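Local coordinates for protein tRNA (guanine(26)-N(2))-dimethyltransferase (Pyrococcus horikoshii, PDB 2DUL) that probably transfers two methyl groups from S-adenosyl-L-methionine to the N2 atom of guanosine 26 in tRNAs, at residues A11-P16 with T58-I63. Numbering follows the deposited sequence.
Sequences AKILIP and TGIRGI
T58 meets the strand 11-15 with both branches of its side chain: CG2 lies 4.3 Å from I15 CG2, a loose methyl contact, and OG1 sits 3.8 Å from I13 CD1. The same OG1 accepts a long hydrogen bond from the backbone N of I60 (3.3 Å, N-H...O angle 154°), which defines an ST turn at the entry to the helix 60-68. Chi1 of 66° sets OG1 between the backbone N and the carbonyl carbon, where it can face both I60 N and I13 CD1, and leaves CG2, anti to that carbon, for I15. Replacing T58 by an alanine would probably leave the I60 N-H without this acceptor and open a gap beside the I13 and I15 methyls. G59 is the N-cap residue, and its O accepts a backbone hydrogen bond from I63 N, one turn on. At the backbone angles of G59 (phi 95°, psi near zero) a CB would be jammed against the carbonyl O of T58. The turn follows strand 50-53 of the central sheet and leads into the next helix, as in the class I methyltransferase fold, where this loop borders the cofactor site. Against this helix start lies the two-stranded antiparallel hairpin of 4-8 and 11-15. I60 receives I13 CD1 at its CB (4.0 Å), the two side chains crossing at about a right angle. I60 CD1 reaches A11 CB at 3.9 Å, so one isoleucine touches two alternate residues of the strand. R61, a predicted S-adenosyl-L-methionine ligand, is salt-bridged to D136 and D138. One helical turn beyond G59, I63 splits its contacts: CG2, anti to the backbone N, packs 3.6 Å from A11 CB, and CD1 approaches I13 CG2 at 4.0 Å. N90 of the helix 81-94 touches both I63 and I13.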
loop_
_atom_site.group_PDB
_atom_site.type_symbol
_atom_site.label_atom_id
_atom_site.label_comp_id
_atom_site.label_asym_id
_atom_site.label_seq_id
_atom_site.Cartn_x
_atom_site.Cartn_y
_atom_site.Cartn_z
ATOM N N ALA A 11 -19.498 10.088 -4.495
ATOM C CA ALA A 11 -20.220 9.900 -3.242
ATOM C C ALA A 11 -20.503 11.175 -2.454
ATOM O O ALA A 11 -19.683 12.088 -2.401
ATOM C CB ALA A 11 -19.463 8.915 -2.354
ATOM N N LYS A 12 -21.682 11.215 -1.841
ATOM C CA LYS A 12 -22.104 12.337 -1.008
ATOM C C LYS A 12 -22.331 11.732 0.369
ATOM O O LYS A 12 -23.124 10.801 0.520
ATOM C CB LYS A 12 -23.404 12.946 -1.536
ATOM C CG LYS A 12 -23.295 13.500 -2.945
ATOM C CD LYS A 12 -24.583 14.187 -3.379
ATOM C CE LYS A 12 -24.507 14.612 -4.835
ATOM N NZ LYS A 12 -24.308 13.432 -5.728
ATOM N N ILE A 13 -21.626 12.241 1.372
ATOM C CA ILE A 13 -21.761 11.703 2.719
ATOM C C ILE A 13 -21.869 12.764 3.800
ATOM O O ILE A 13 -21.552 13.933 3.587
ATOM C CB ILE A 13 -20.561 10.804 3.085
ATOM C CG1 ILE A 13 -19.272 11.629 3.029
ATOM C CG2 ILE A 13 -20.492 9.607 2.141
ATOM C CD1 ILE A 13 -18.068 10.938 3.632
ATOM N N LEU A 14 -22.316 12.330 4.972
ATOM C CA LEU A 14 -22.456 13.210 6.114
ATOM C C LEU A 14 -21.350 12.864 7.098
ATOM O O LEU A 14 -21.075 11.688 7.346
ATOM C CB LEU A 14 -23.821 13.008 6.773
ATOM C CG LEU A 14 -25.033 13.319 5.894
ATOM C CD1 LEU A 14 -26.310 12.980 6.645
ATOM C CD2 LEU A 14 -25.012 14.788 5.495
ATOM N N ILE A 15 -20.704 13.890 7.639
ATOM C CA ILE A 15 -19.639 13.688 8.614
ATOM C C ILE A 15 -19.942 14.558 9.828
ATOM O O ILE A 15 -20.617 15.583 9.713
ATOM C CB ILE A 15 -18.255 14.075 8.042
ATOM C CG1 ILE A 15 -18.212 15.573 7.736
ATOM C CG2 ILE A 15 -17.967 13.265 6.783
ATOM C CD1 ILE A 15 -16.851 16.063 7.280
ATOM N N PRO A 16 -19.452 14.160 11.011
ATOM C CA PRO A 16 -19.709 14.951 12.217
ATOM C C PRO A 16 -19.013 16.311 12.189
ATOM O O PRO A 16 -18.150 16.518 11.308
ATOM C CB PRO A 16 -19.190 14.046 13.333
ATOM C CG PRO A 16 -18.056 13.326 12.672
ATOM C CD PRO A 16 -18.639 12.971 11.321
ATOM N N THR A 58 -16.947 6.349 8.330
ATOM C CA THR A 58 -18.121 6.991 7.731
ATOM C C THR A 58 -18.717 6.134 6.616
ATOM O O THR A 58 -19.870 6.330 6.223
ATOM C CB THR A 58 -17.779 8.363 7.117
ATOM O OG1 THR A 58 -16.904 8.178 5.997
ATOM C CG2 THR A 58 -17.100 9.261 8.148
ATOM N N GLY A 59 -17.920 5.195 6.109
ATOM C CA GLY A 59 -18.365 4.321 5.034
ATOM C C GLY A 59 -17.953 4.816 3.657
ATOM O O GLY A 59 -18.269 4.192 2.643
ATOM N N ILE A 60 -17.228 5.929 3.615
ATOM C CA ILE A 60 -16.800 6.517 2.348
ATOM C C ILE A 60 -16.094 5.567 1.382
ATOM O O ILE A 60 -16.375 5.583 0.183
ATOM C CB ILE A 60 -15.889 7.758 2.580
ATOM C CG1 ILE A 60 -15.477 8.364 1.234
ATOM C CG2 ILE A 60 -14.651 7.369 3.375
ATOM C CD1 ILE A 60 -16.642 8.874 0.402
ATOM N N ARG A 61 -15.189 4.738 1.891
ATOM C CA ARG A 61 -14.455 3.821 1.017
ATOM C C ARG A 61 -15.388 2.833 0.323
ATOM O O ARG A 61 -15.383 2.733 -0.901
ATOM C CB ARG A 61 -13.381 3.066 1.809
ATOM C CG ARG A 61 -12.386 2.296 0.951
ATOM C CD ARG A 61 -11.309 1.641 1.812
ATOM N NE ARG A 61 -10.534 2.625 2.564
ATOM C CZ ARG A 61 -9.409 3.191 2.136
ATOM N NH1 ARG A 61 -8.792 4.078 2.901
ATOM N NH2 ARG A 61 -8.884 2.858 0.961
ATOM N N GLY A 62 -16.184 2.112 1.108
ATOM C CA GLY A 62 -17.112 1.146 0.543
ATOM C C GLY A 62 -18.147 1.785 -0.374
ATOM O O GLY A 62 -18.514 1.215 -1.401
ATOM N N ILE A 63 -18.629 2.966 -0.007
ATOM C CA ILE A 63 -19.613 3.655 -0.834
ATOM C C ILE A 63 -19.001 3.990 -2.193
ATOM O O ILE A 63 -19.647 3.820 -3.230
ATOM C CB ILE A 63 -20.121 4.941 -0.141
ATOM C CG1 ILE A 63 -21.018 4.557 1.040
ATOM C CG2 ILE A 63 -20.898 5.808 -1.132
ATOM C CD1 ILE A 63 -21.301 5.694 2.000
#